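Local atomic coordinates of BH2621 protein (Bacillus halodurans, PDB entry 2QML), a protein that is of uncharacterised function but has a GNAT acetyltransferase fold and probably transfers fatty acyl groups to a lysine side-chain amine in siderophore biosynthesis. Residues V27-V32 against K59-F64; E42-Y47 against H109-P114; W89-I94 against F101-Q106; G121-L126 against K152-V157; V144-R149 against V169-K174. All coordinates share one frame; numbering follows the deposited sequence.

Interaction 1 (V27-V32 against K59-F64)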
# COMPACT_ATOMS: atom_id res chain seq x y z
N VAL A 27 -3.12 -6.50 -10.74
CA VAL A 27 -2.92 -5.66 -11.89
C VAL A 27 -2.55 -6.55 -13.13
O VAL A 27 -1.90 -7.61 -13.01
CB VAL A 27 -1.82 -4.63 -11.59
CG1 VAL A 27 -1.31 -3.96 -12.88
CG2 VAL A 27 -2.26 -3.60 -10.52
N THR A 28 -2.95 -6.09 -14.31
CA THR A 28 -2.58 -6.68 -15.57
C THR A 28 -2.13 -5.58 -16.52
O THR A 28 -2.32 -4.42 -16.25
CB THR A 28 -3.73 -7.49 -16.26
OG1 THR A 28 -4.68 -6.60 -16.84
CG2 THR A 28 -4.41 -8.39 -15.26
N MSE A 29 -1.59 -5.96 -17.67
CA MSE A 29 -1.16 -4.98 -18.68
C MSE A 29 -2.31 -4.19 -19.27
O MSE A 29 -2.09 -3.10 -19.81
CB MSE A 29 -0.32 -5.64 -19.79
CG MSE A 29 1.07 -6.10 -19.33
SE MSE A 29 2.18 -4.65 -18.68
CE MSE A 29 2.40 -3.64 -20.36
N ASP A 30 -3.55 -4.68 -19.12
CA ASP A 30 -4.72 -3.92 -19.55
C ASP A 30 -4.95 -2.70 -18.70
O ASP A 30 -5.74 -1.84 -19.07
CB ASP A 30 -6.00 -4.76 -19.49
CG ASP A 30 -6.02 -5.91 -20.51
OD1 ASP A 30 -5.33 -5.83 -21.56
OD2 ASP A 30 -6.78 -6.87 -20.21
N ASP A 31 -4.29 -2.60 -17.56
CA ASP A 31 -4.44 -1.48 -16.66
C ASP A 31 -3.46 -0.37 -16.92
O ASP A 31 -3.54 0.65 -16.24
CB ASP A 31 -4.22 -1.93 -15.23
CG ASP A 31 -5.20 -3.00 -14.80
OD1 ASP A 31 -6.35 -2.96 -15.26
OD2 ASP A 31 -4.77 -3.83 -13.98
N VAL A 32 -2.63 -0.50 -17.94
CA VAL A 32 -1.53 0.44 -18.13
C VAL A 32 -1.99 1.86 -18.37
O VAL A 32 -1.37 2.78 -17.82
CB VAL A 32 -0.51 -0.04 -19.21
CG1 VAL A 32 -1.09 0.00 -20.60
CG2 VAL A 32 0.78 0.83 -19.11
N LYS A 59 6.78 -0.37 -20.09
CA LYS A 59 7.98 -1.18 -19.86
C LYS A 59 8.22 -1.36 -18.36
O LYS A 59 8.65 -2.43 -17.92
CB LYS A 59 9.23 -0.56 -20.54
CG LYS A 59 9.19 -0.29 -22.07
CD LYS A 59 10.58 0.13 -22.66
CE LYS A 59 10.52 0.79 -24.09
NZ LYS A 59 11.89 1.04 -24.69
N HIS A 60 8.00 -0.31 -17.59
CA HIS A 60 8.13 -0.41 -16.15
C HIS A 60 7.08 -1.35 -15.54
O HIS A 60 7.41 -2.21 -14.71
CB HIS A 60 8.05 0.97 -15.51
CG HIS A 60 7.77 0.92 -14.04
ND1 HIS A 60 8.72 0.54 -13.13
CD2 HIS A 60 6.64 1.20 -13.33
CE1 HIS A 60 8.17 0.53 -11.93
NE2 HIS A 60 6.93 0.97 -12.02
N LEU A 61 5.83 -1.16 -15.91
CA LEU A 61 4.77 -1.99 -15.36
C LEU A 61 5.01 -3.46 -15.69
O LEU A 61 4.87 -4.33 -14.82
CB LEU A 61 3.41 -1.51 -15.88
CG LEU A 61 2.20 -2.21 -15.24
CD1 LEU A 61 2.20 -1.99 -13.74
CD2 LEU A 61 0.84 -1.77 -15.90
N GLN A 62 5.40 -3.75 -16.92
CA GLN A 62 5.74 -5.13 -17.32
C GLN A 62 6.83 -5.73 -16.46
O GLN A 62 6.71 -6.86 -16.00
CB GLN A 62 6.13 -5.08 -18.78
CG GLN A 62 6.28 -6.35 -19.48
CD GLN A 62 6.43 -6.07 -20.94
OE1 GLN A 62 7.36 -5.37 -21.36
NE2 GLN A 62 5.50 -6.58 -21.72
N THR A 63 7.88 -4.96 -16.17
CA THR A 63 8.97 -5.45 -15.37
C THR A 63 8.47 -5.77 -13.95
O THR A 63 8.79 -6.82 -13.40
CB THR A 63 10.08 -4.42 -15.35
OG1 THR A 63 10.51 -4.17 -16.70
CG2 THR A 63 11.28 -4.92 -14.55
N PHE A 64 7.68 -4.88 -13.36
CA PHE A 64 7.15 -5.07 -12.01
C PHE A 64 6.19 -6.24 -11.94
O PHE A 64 6.21 -6.96 -10.98
CB PHE A 64 6.49 -3.79 -11.48
CG PHE A 64 7.41 -2.94 -10.65
CD1 PHE A 64 8.76 -2.92 -10.92
CD2 PHE A 64 6.95 -2.16 -9.60
CE1 PHE A 64 9.63 -2.17 -10.13
CE2 PHE A 64 7.82 -1.42 -8.82
CZ PHE A 64 9.17 -1.43 -9.10
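Met29 and Gln62 bring their CA atoms to 7.0 Å where the 3-10 turn of residues 29-31, leading from strand 20-26 into helix 32-38 of the GNAT fold, runs past helix 54-65. The contact is apolar, with no hydrogen bond across it. Leu61 carries it: CG lies anti to the backbone N (chi1 -173°), and the two methyls share the work. CD1 meets Val27 CG1 at 4.1 Å, while CD2 lies 3.9 Å from Val32 CA and also touches Val32 CB; both valines cross the leucine obliquely. The same side chain reaches Leu72 of strand 70-77 and Leu35 of helix 32-38, so it fills the corner between turn, helices and sheet. Met29, a selenomethionine bent at chi2 and chi3, bridges to the helix backbone, its SE standing 3.8 Å from Gln62 N and 4.0 Å from Gln62 CB. The turn is braced from within. Thr28 OG1 accepts the backbone N-H of Asp30, forming an ST turn, and the Asp31 carboxylate, whose OD1 is paired with Arg25, receives Thr28 N at OD2. That bond, 2.9 Å from Thr28 N to Asp31 OD2, is nearly straight at 169° and arrives from above the carboxylate plane.

Interaction 2 (E42-Y47 against H109-P114); sequences EHVIPY and HLLIGP
His43 and Val44 face the end of strand 106-112, which corresponds to the fourth strand of the GNAT core, from the approach to helix 45-48. The CB of His43 points toward the strand, and CG is set between the backbone N and the carbonyl carbon (chi1 64°). The carbonyl groups of Ile112 and Gly113 lie at the edge of the ring, near its plane. Going round the ring, CD2 lies 3.4 Å from Ile112 O, and NE2 donates to that same oxygen at 2.7 Å from NE2 to Ile112 O. The bond bends at the hydrogen (153°), yet the acceptor lies only 4° out of the imidazole plane. CE1 comes within 3.0 Å of Gly113 O. The imidazole thus marks the place where the strand gives way to the loop before helix 123-135. Beside it Val44 packs with its two methyls: CG1 meets Leu111 CD2 at 3.9 Å, the two side chains crossing at about a right angle. Leu111 also touches Trp48, so the short helix covers this part of the strand, whereas Ile112 packs on Met82 and Ile123. The other methyl, Val44 CG2, rests 3.8 Å from Ile112 O, the carbonyl oxygen gripped by His43 NE2.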
# COMPACT_ATOMS: atom_id res chain seq x y z
N GLU A 42 -1.25 15.16 -9.69
CA GLU A 42 -0.38 16.06 -8.93
C GLU A 42 -0.13 15.59 -7.52
O GLU A 42 0.96 15.81 -7.01
CB GLU A 42 -0.91 17.51 -8.92
CG GLU A 42 -0.80 18.24 -10.27
CD GLU A 42 0.62 18.31 -10.84
OE1 GLU A 42 1.59 18.52 -10.07
OE2 GLU A 42 0.77 18.16 -12.08
N HIS A 43 -1.09 14.92 -6.88
CA HIS A 43 -0.88 14.41 -5.52
C HIS A 43 -0.01 13.14 -5.45
O HIS A 43 0.39 12.73 -4.39
CB HIS A 43 -2.22 14.18 -4.83
CG HIS A 43 -3.06 13.12 -5.46
ND1 HIS A 43 -3.87 13.37 -6.55
CD2 HIS A 43 -3.25 11.82 -5.14
CE1 HIS A 43 -4.48 12.26 -6.90
NE2 HIS A 43 -4.11 11.30 -6.07
N VAL A 44 0.23 12.50 -6.59
CA VAL A 44 0.99 11.28 -6.67
C VAL A 44 2.46 11.51 -7.11
O VAL A 44 3.37 10.91 -6.52
CB VAL A 44 0.30 10.29 -7.68
CG1 VAL A 44 1.17 9.05 -7.97
CG2 VAL A 44 -1.10 9.89 -7.20
N ILE A 45 2.65 12.41 -8.06
CA ILE A 45 3.94 12.68 -8.70
C ILE A 45 5.10 12.86 -7.69
O ILE A 45 6.13 12.23 -7.82
CB ILE A 45 3.85 13.88 -9.71
CG1 ILE A 45 3.02 13.50 -10.90
CG2 ILE A 45 5.23 14.34 -10.20
CD1 ILE A 45 2.65 14.68 -11.80
N PRO A 46 4.91 13.71 -6.66
CA PRO A 46 6.07 13.93 -5.77
C PRO A 46 6.59 12.72 -5.04
O PRO A 46 7.77 12.69 -4.70
CB PRO A 46 5.54 14.94 -4.74
CG PRO A 46 4.31 15.46 -5.27
CD PRO A 46 3.74 14.47 -6.22
N TYR A 47 5.73 11.73 -4.82
CA TYR A 47 6.06 10.56 -4.05
C TYR A 47 6.41 9.33 -4.90
O TYR A 47 7.12 8.46 -4.44
CB TYR A 47 4.87 10.26 -3.12
CG TYR A 47 4.56 11.45 -2.20
CD1 TYR A 47 5.56 11.97 -1.39
CD2 TYR A 47 3.35 12.08 -2.21
CE1 TYR A 47 5.33 13.07 -0.56
CE2 TYR A 47 3.11 13.20 -1.38
CZ TYR A 47 4.10 13.67 -0.55
OH TYR A 47 3.95 14.76 0.26
N HIS A 109 3.40 -0.41 -0.42
CA HIS A 109 3.39 0.87 -1.10
C HIS A 109 1.96 1.09 -1.58
O HIS A 109 1.29 0.12 -1.95
CB HIS A 109 4.33 0.98 -2.29
CG HIS A 109 5.77 0.70 -1.98
ND1 HIS A 109 6.53 1.53 -1.17
CD2 HIS A 109 6.62 -0.20 -2.50
CE1 HIS A 109 7.77 1.08 -1.15
NE2 HIS A 109 7.84 -0.01 -1.89
N LEU A 110 1.49 2.34 -1.60
CA LEU A 110 0.11 2.61 -2.02
C LEU A 110 -0.10 4.01 -2.53
O LEU A 110 0.69 4.91 -2.27
CB LEU A 110 -0.84 2.37 -0.83
CG LEU A 110 -0.75 3.30 0.39
CD1 LEU A 110 -1.66 4.55 0.20
CD2 LEU A 110 -1.07 2.65 1.72
N LEU A 111 -1.18 4.18 -3.29
CA LEU A 111 -1.65 5.48 -3.74
C LEU A 111 -3.14 5.39 -4.06
O LEU A 111 -3.61 4.30 -4.47
CB LEU A 111 -0.87 5.95 -4.98
CG LEU A 111 -1.05 5.24 -6.32
CD1 LEU A 111 -2.26 5.73 -7.18
CD2 LEU A 111 0.22 5.36 -7.15
N ILE A 112 -3.83 6.51 -3.88
CA ILE A 112 -5.18 6.74 -4.36
C ILE A 112 -4.99 7.56 -5.63
O ILE A 112 -4.34 8.61 -5.62
CB ILE A 112 -6.12 7.40 -3.34
CG1 ILE A 112 -6.48 6.39 -2.23
CG2 ILE A 112 -7.39 7.86 -4.02
CD1 ILE A 112 -7.40 6.96 -1.10
N GLY A 113 -5.53 7.08 -6.74
CA GLY A 113 -5.37 7.72 -8.06
C GLY A 113 -6.32 8.87 -8.34
O GLY A 113 -5.91 10.03 -8.34
N PRO A 114 -7.59 8.56 -8.58
CA PRO A 114 -8.56 9.62 -8.92
C PRO A 114 -8.82 10.57 -7.77
O PRO A 114 -9.03 10.17 -6.61
CB PRO A 114 -9.83 8.84 -9.28
CG PRO A 114 -9.41 7.48 -9.46
CD PRO A 114 -8.21 7.23 -8.62

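Interaction 3 (W89-I94 against F101-Q106)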
# COMPACT_ATOMS: atom_id res chain seq x y z
N TRP A 89 7.84 -8.56 -0.08
CA TRP A 89 8.66 -9.17 0.95
C TRP A 89 9.84 -8.28 1.22
O TRP A 89 10.59 -7.88 0.31
CB TRP A 89 9.18 -10.54 0.52
CG TRP A 89 8.09 -11.56 0.31
CD1 TRP A 89 7.65 -12.05 -0.90
CD2 TRP A 89 7.30 -12.21 1.31
NE1 TRP A 89 6.67 -12.98 -0.70
CE2 TRP A 89 6.43 -13.10 0.64
CE3 TRP A 89 7.27 -12.18 2.71
CZ2 TRP A 89 5.52 -13.89 1.32
CZ3 TRP A 89 6.38 -12.97 3.38
CH2 TRP A 89 5.52 -13.83 2.68
N VAL A 90 10.03 -7.94 2.50
CA VAL A 90 11.14 -7.07 2.88
C VAL A 90 12.47 -7.69 2.45
O VAL A 90 13.33 -6.97 1.93
CB VAL A 90 11.16 -6.78 4.39
CG1 VAL A 90 12.53 -6.15 4.82
CG2 VAL A 90 10.00 -5.86 4.77
N LYS A 91 12.63 -9.01 2.63
CA LYS A 91 13.91 -9.68 2.40
C LYS A 91 14.48 -9.39 1.02
O LYS A 91 15.68 -9.30 0.87
CB LYS A 91 13.77 -11.19 2.62
CG LYS A 91 15.09 -11.98 2.56
CD LYS A 91 14.81 -13.48 2.67
CE LYS A 91 16.09 -14.31 2.58
NZ LYS A 91 15.75 -15.74 2.73
N GLU A 92 13.62 -9.25 0.03
CA GLU A 92 14.09 -9.01 -1.33
C GLU A 92 13.96 -7.55 -1.78
O GLU A 92 14.09 -7.25 -2.95
CB GLU A 92 13.33 -9.97 -2.30
CG GLU A 92 13.65 -11.47 -2.12
CD GLU A 92 12.73 -12.16 -1.08
N ASP A 93 13.75 -6.64 -0.82
CA ASP A 93 13.52 -5.27 -1.09
C ASP A 93 14.67 -4.41 -0.56
O ASP A 93 15.38 -4.82 0.37
CB ASP A 93 12.24 -4.83 -0.40
CG ASP A 93 11.74 -3.52 -0.91
OD1 ASP A 93 11.12 -3.56 -2.00
OD2 ASP A 93 11.95 -2.48 -0.23
N ILE A 94 14.83 -3.22 -1.15
CA ILE A 94 15.84 -2.25 -0.71
C ILE A 94 15.70 -1.92 0.79
O ILE A 94 16.71 -1.71 1.48
CB ILE A 94 15.82 -0.97 -1.60
CG1 ILE A 94 17.03 -0.09 -1.28
CG2 ILE A 94 14.50 -0.17 -1.48
CD1 ILE A 94 17.09 1.11 -2.16
N PHE A 101 15.55 -6.77 9.78
CA PHE A 101 14.31 -7.41 9.36
C PHE A 101 14.30 -8.88 9.73
O PHE A 101 15.34 -9.53 9.83
CB PHE A 101 14.15 -7.24 7.84
CG PHE A 101 15.14 -8.06 7.03
CD1 PHE A 101 16.40 -7.59 6.74
CD2 PHE A 101 14.78 -9.32 6.58
CE1 PHE A 101 17.30 -8.36 6.00
CE2 PHE A 101 15.68 -10.10 5.86
CZ PHE A 101 16.93 -9.61 5.57
N GLU A 102 13.10 -9.39 9.92
CA GLU A 102 12.86 -10.81 10.09
C GLU A 102 12.45 -11.36 8.72
O GLU A 102 11.88 -10.66 7.89
CB GLU A 102 11.82 -11.09 11.18
CG GLU A 102 12.24 -10.58 12.58
N GLU A 103 12.76 -12.63 8.51
CA GLU A 103 12.59 -13.35 7.26
C GLU A 103 11.27 -13.12 6.52
O GLU A 103 11.26 -12.98 5.30
CB GLU A 103 12.74 -14.85 7.59
CG GLU A 103 12.60 -15.84 6.44
CD GLU A 103 13.84 -15.99 5.59
OE1 GLU A 103 14.87 -15.31 5.88
OE2 GLU A 103 13.79 -16.81 4.65
N HIS A 104 10.17 -13.08 7.26
CA HIS A 104 8.83 -12.97 6.66
C HIS A 104 8.20 -11.60 6.80
O HIS A 104 7.03 -11.44 6.57
CB HIS A 104 7.92 -14.03 7.25
CG HIS A 104 8.38 -15.41 6.93
ND1 HIS A 104 9.16 -16.14 7.80
CD2 HIS A 104 8.24 -16.15 5.82
CE1 HIS A 104 9.45 -17.30 7.25
NE2 HIS A 104 8.91 -17.33 6.04
N ASP A 105 8.99 -10.59 7.13
CA ASP A 105 8.45 -9.25 7.18
C ASP A 105 7.97 -8.85 5.80
O ASP A 105 8.59 -9.19 4.81
CB ASP A 105 9.52 -8.24 7.63
CG ASP A 105 9.90 -8.34 9.11
OD1 ASP A 105 9.27 -9.08 9.88
OD2 ASP A 105 10.79 -7.54 9.49
N GLN A 106 6.90 -8.07 5.74
CA GLN A 106 6.36 -7.58 4.51
C GLN A 106 6.32 -6.05 4.54
O GLN A 106 6.45 -5.42 5.60
CB GLN A 106 4.94 -8.14 4.27
CG GLN A 106 4.84 -9.66 4.14
CD GLN A 106 3.42 -10.05 3.92
OE1 GLN A 106 2.73 -9.38 3.20
NE2 GLN A 106 2.99 -11.14 4.50
O HOH W 1 10.63 -10.66 3.91
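Val90 N donates to Asp105 O across the long connection between strands 80-89 and 106-112, 3.0 Å from N to O and nearly straight at 165°. Just behind it Trp89 and Gln106 form an antiparallel, non-hydrogen-bonded pair. A water also serves Asp105 O: it accepts from Lys91 N at 2.9 Å and donates to Asp105 O and Glu103 O, so one molecule ties three backbone groups together and the Asp105 carbonyl has two donors. Further out, the extended Lys91 chain ends in a salt bridge, with NZ 2.9 Å from Glu103 OE2 on its syn side and a weak bond from NZ to Glu103 OE1. Asp105 turns its carboxylate back into its own type I turn, where OD2 accepts Glu102 N from well above the carboxylate plane and is also bonded to Tyr99 OH. The Gln106 amide is satisfied outside the contact, OE1 by Lys134 NZ and NE2 by Thr140 OG1, the latter also bonded to His104 O. That carbonyl oxygen lies in the plane of the Trp89 indole, 3.6 Å from CZ3 of Trp89. Val90 CG1 packs against Phe101 CB at 3.6 Å. The connection lies at one end of the strands it joins: Val90 leans on Val144 of strand 142-145, Trp89 pairs through its backbone with His69 before strand 70-77, and Lys134 ties it to helix 123-135.

Interaction 4 (G121-L126 against K152-V157)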
# COMPACT_ATOMS: atom_id res chain seq x y z
N GLY A 121 -11.79 9.88 3.72
CA GLY A 121 -11.42 8.86 4.70
C GLY A 121 -11.38 7.44 4.16
O GLY A 121 -11.31 6.52 4.94
N LEU A 122 -11.44 7.28 2.84
CA LEU A 122 -11.49 5.96 2.21
C LEU A 122 -10.18 5.22 2.29
O LEU A 122 -10.18 3.99 2.19
CB LEU A 122 -12.01 6.05 0.76
CG LEU A 122 -13.47 6.51 0.64
CD1 LEU A 122 -13.74 6.99 -0.79
CD2 LEU A 122 -14.44 5.41 1.11
N ILE A 123 -9.04 5.90 2.49
CA ILE A 123 -7.80 5.14 2.67
C ILE A 123 -7.85 4.18 3.86
O ILE A 123 -7.24 3.12 3.79
CB ILE A 123 -6.59 6.12 2.82
CG1 ILE A 123 -5.25 5.40 2.77
CG2 ILE A 123 -6.71 6.90 4.15
CD1 ILE A 123 -5.03 4.54 1.57
N TYR A 124 -8.54 4.52 4.94
CA TYR A 124 -8.56 3.65 6.13
C TYR A 124 -9.15 2.28 5.90
O TYR A 124 -8.46 1.28 6.13
CB TYR A 124 -9.28 4.34 7.28
CG TYR A 124 -8.51 5.48 7.83
CD1 TYR A 124 -7.41 5.24 8.65
CD2 TYR A 124 -8.84 6.79 7.51
CE1 TYR A 124 -6.68 6.28 9.14
CE2 TYR A 124 -8.11 7.84 8.03
CZ TYR A 124 -7.03 7.56 8.84
OH TYR A 124 -6.28 8.61 9.37
N PRO A 125 -10.40 2.18 5.44
CA PRO A 125 -10.93 0.81 5.22
C PRO A 125 -10.12 -0.00 4.19
O PRO A 125 -9.99 -1.23 4.32
CB PRO A 125 -12.38 1.06 4.75
CG PRO A 125 -12.40 2.47 4.24
CD PRO A 125 -11.43 3.19 5.16
N LEU A 126 -9.60 0.67 3.17
CA LEU A 126 -8.80 -0.01 2.15
C LEU A 126 -7.49 -0.54 2.72
O LEU A 126 -7.15 -1.71 2.53
CB LEU A 126 -8.50 0.90 0.99
CG LEU A 126 -9.66 1.21 0.06
CD1 LEU A 126 -9.36 2.48 -0.78
CD2 LEU A 126 -10.03 -0.02 -0.81
N LYS A 152 2.97 14.03 5.52
CA LYS A 152 2.40 14.05 6.87
C LYS A 152 1.05 13.32 6.94
O LYS A 152 0.78 12.59 7.93
CB LYS A 152 2.29 15.49 7.41
CG LYS A 152 3.64 16.26 7.37
CD LYS A 152 4.96 15.42 7.74
CE LYS A 152 6.22 16.34 7.87
N LYS A 153 0.21 13.48 5.91
CA LYS A 153 -1.09 12.80 5.88
C LYS A 153 -0.92 11.29 5.96
O LYS A 153 -1.56 10.65 6.78
CB LYS A 153 -1.89 13.18 4.63
CG LYS A 153 -3.20 12.37 4.43
N MSE A 154 -0.04 10.71 5.13
CA MSE A 154 0.14 9.24 5.16
C MSE A 154 0.82 8.73 6.42
O MSE A 154 0.47 7.68 6.92
CB MSE A 154 0.89 8.69 3.94
CG MSE A 154 0.03 8.56 2.74
SE MSE A 154 -1.65 7.54 2.99
CE MSE A 154 -1.03 5.90 3.83
N ILE A 155 1.75 9.51 6.93
CA ILE A 155 2.36 9.15 8.21
C ILE A 155 1.25 9.09 9.27
O ILE A 155 1.19 8.15 10.08
CB ILE A 155 3.48 10.13 8.57
CG1 ILE A 155 4.65 9.95 7.58
CG2 ILE A 155 3.92 9.96 10.04
CD1 ILE A 155 5.74 11.06 7.59
N HIS A 156 0.36 10.07 9.28
CA HIS A 156 -0.78 10.05 10.22
C HIS A 156 -1.69 8.81 10.03
O HIS A 156 -2.06 8.16 11.01
CB HIS A 156 -1.58 11.34 10.06
CG HIS A 156 -2.85 11.37 10.85
ND1 HIS A 156 -2.87 11.56 12.21
CD2 HIS A 156 -4.13 11.13 10.47
CE1 HIS A 156 -4.12 11.48 12.64
NE2 HIS A 156 -4.90 11.24 11.60
N VAL A 157 -2.05 8.53 8.80
CA VAL A 157 -2.91 7.40 8.47
C VAL A 157 -2.23 6.10 8.98
O VAL A 157 -2.85 5.27 9.65
CB VAL A 157 -3.18 7.32 6.94
CG1 VAL A 157 -3.77 5.94 6.52
CG2 VAL A 157 -4.08 8.44 6.43
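Tyr124 and His156 cross at about a right angle, the phenol oxygen OH lying 3.5 Å from His156 CD2, obliquely to the imidazole. One face of the Tyr124 ring carries Ile123 CG2, set toward the rim 4.0 Å above the plane, while Gly121 O lies at its edge, in plane. Val157 comes to the ring obliquely: its CG2 is 3.9 Å from Tyr124 CZ and 3.7 Å from Tyr124 OH, and its CG1 touches CE1. The two helices involved, 123-135 and 152-160, lie on the same face of the GNAT sheet. The first of them is the helix of a beta-alpha-beta crossover joining the parallel neighbours 106-112 and 142-145. Between the two helices Ile123 makes further apolar contacts. Its CG1 lies anti to the backbone N (chi1 -170°) and reaches the selenium of Met154, a selenomethionine curled by bends at chi2 and chi3, at 4.2 Å from Ile123 CG1 to Met154 SE. Both CG1 and CG2 touch Val157, the nearer approach being 3.8 Å from Ile123 CG2 to Val157 CG2. Toward the sheet, Ile123 and Met154 both touch Leu110 of strand 106-112, and Ile123 also reaches Trp85 of strand 80-89. Met154 N is held by Asn151 OD1.

Interaction 5 (V144-R149 against V169-K174); sequences VAEPDR and VELPDK
Lys174 NZ makes two bonds to Glu146, one to the backbone O and one, a salt bridge, to OE2, each 2.8 Å from NZ to the oxygen. They join the loop leaving strand 142-145 of the GNAT sheet to the turn of the hairpin formed by strands 164-170 and 175-182. The ammonium stands above the carboxylate plane, 48° out of it, and is tilted 29° from the plane of the carbonyl. Lys174 CG sits between its backbone N and carbonyl carbon (chi1 57°); beyond CG the chain is extended and crosses the bent Glu146 side chain at about a right angle. The other carboxylate oxygen, Glu146 OE1, is bonded to a glycerol, probably from the crystallisation liquor. Along the lysine chain CE also approaches the carboxylate, 3.2 Å from Glu146 OE2, and CD passes 3.9 Å from Asp148 CA. Asp148 has its main polar partner elsewhere, in a salt bridge from OD1 to Arg150. The hairpin turn is itself tied by Leu171 N bonding to Lys174 O, next to an inverse gamma turn centred on Glu170. Leu171 CD1 lies beside the carboxylate, 3.9 Å from Glu146 OE2, and outermost Val169 CG2 rests 4.2 Å from Glu146 CB.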
# COMPACT_ATOMS: atom_id res chain seq x y z
N VAL A 144 5.96 -3.27 7.29
CA VAL A 144 6.64 -1.99 7.29
C VAL A 144 6.16 -1.11 6.14
O VAL A 144 5.61 -1.56 5.12
CB VAL A 144 8.18 -2.14 7.24
CG1 VAL A 144 8.69 -3.05 8.36
CG2 VAL A 144 8.67 -2.58 5.82
N ALA A 145 6.36 0.17 6.34
CA ALA A 145 6.06 1.22 5.37
C ALA A 145 7.17 2.28 5.52
O ALA A 145 7.78 2.43 6.61
CB ALA A 145 4.73 1.82 5.63
N GLU A 146 7.49 2.94 4.40
CA GLU A 146 8.50 4.01 4.37
C GLU A 146 8.00 5.21 3.56
O GLU A 146 8.65 5.59 2.59
CB GLU A 146 9.87 3.46 3.90
CG GLU A 146 9.84 2.40 2.77
CD GLU A 146 9.03 2.87 1.57
OE1 GLU A 146 7.78 2.80 1.69
OE2 GLU A 146 9.60 3.34 0.53
N PRO A 147 6.89 5.84 4.02
CA PRO A 147 6.40 7.02 3.36
C PRO A 147 7.49 8.10 3.30
O PRO A 147 8.31 8.18 4.23
CB PRO A 147 5.27 7.50 4.29
CG PRO A 147 5.58 6.86 5.67
CD PRO A 147 6.14 5.53 5.27
N ASP A 148 7.50 8.90 2.24
CA ASP A 148 8.32 10.09 2.21
C ASP A 148 8.11 10.85 3.52
O ASP A 148 6.96 11.04 3.96
CB ASP A 148 7.92 10.94 1.01
CG ASP A 148 8.85 12.09 0.78
OD1 ASP A 148 8.91 13.03 1.61
OD2 ASP A 148 9.50 12.08 -0.25
N ARG A 149 9.20 11.33 4.14
CA ARG A 149 9.05 12.00 5.44
C ARG A 149 8.18 13.26 5.42
O ARG A 149 7.69 13.73 6.47
CB ARG A 149 10.44 12.31 6.02
CG ARG A 149 11.21 13.33 5.24
CD ARG A 149 12.45 13.72 6.02
NE ARG A 149 13.17 14.73 5.29
CZ ARG A 149 14.12 15.51 5.85
NH1 ARG A 149 14.41 15.38 7.12
NH2 ARG A 149 14.71 16.43 5.13
N VAL A 169 14.99 6.95 6.81
CA VAL A 169 15.80 6.13 5.92
C VAL A 169 16.15 6.92 4.65
O VAL A 169 15.26 7.44 3.96
CB VAL A 169 15.09 4.79 5.60
CG1 VAL A 169 15.00 3.90 6.84
CG2 VAL A 169 13.66 5.00 5.04
N GLU A 170 17.44 7.05 4.43
CA GLU A 170 18.01 7.73 3.27
C GLU A 170 18.00 6.78 2.10
O GLU A 170 18.92 6.01 1.93
CB GLU A 170 19.44 8.18 3.56
CG GLU A 170 19.52 9.37 4.40
CD GLU A 170 19.78 10.60 3.56
OE1 GLU A 170 19.21 10.74 2.46
OE2 GLU A 170 20.60 11.39 3.98
N LEU A 171 16.91 6.77 1.35
CA LEU A 171 16.71 5.88 0.22
C LEU A 171 17.18 6.62 -1.03
O LEU A 171 17.37 7.83 -1.01
CB LEU A 171 15.24 5.50 0.14
CG LEU A 171 14.73 4.58 1.26
CD1 LEU A 171 13.20 4.70 1.32
CD2 LEU A 171 15.21 3.16 1.08
N PRO A 172 17.39 5.89 -2.15
CA PRO A 172 17.84 6.58 -3.38
C PRO A 172 16.88 7.68 -3.85
O PRO A 172 17.33 8.72 -4.29
CB PRO A 172 17.94 5.43 -4.40
CG PRO A 172 18.09 4.21 -3.61
CD PRO A 172 17.36 4.44 -2.31
N ASP A 173 15.58 7.48 -3.64
CA ASP A 173 14.57 8.40 -4.13
C ASP A 173 13.93 9.37 -3.17
O ASP A 173 13.18 10.26 -3.58
CB ASP A 173 13.41 7.57 -4.74
CG ASP A 173 12.76 6.60 -3.74
OD1 ASP A 173 13.45 5.92 -2.92
OD2 ASP A 173 11.53 6.45 -3.82
N LYS A 174 14.24 9.23 -1.89
CA LYS A 174 13.61 10.06 -0.90
C LYS A 174 14.26 9.86 0.46
O LYS A 174 15.00 8.89 0.65
CB LYS A 174 12.13 9.68 -0.73
CG LYS A 174 11.89 8.25 -0.37
CD LYS A 174 10.41 7.87 -0.28
CE LYS A 174 10.20 6.39 -0.23
NZ LYS A 174 8.79 5.93 -0.18

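Interactions 2 to 5 form a connected set around strands 106-112 and 142-145, the parallel neighbours that part to form the central cleft of GNAT enzymes. Interaction 3 stands at their joined end, where Gln106 O of interaction 3 and Val144 N of interaction 5, 2.8 Å apart, are probably hydrogen-bonded. Toward the cleft, His109 CE1 of interaction 2 lies 3.3 Å from Glu146 OE1 of interaction 5. His109 ND1, Leu110 N and Glu146 OE1 all bind glycerol, probably from the crystallisation liquor, which may mark a pocket. Interaction 4 backs this region through Leu110 CD1 and Ile123 CD1, 3.6 Å apart. Interaction 1 is peripheral, its nearest atoms about 7 Å from interaction 2.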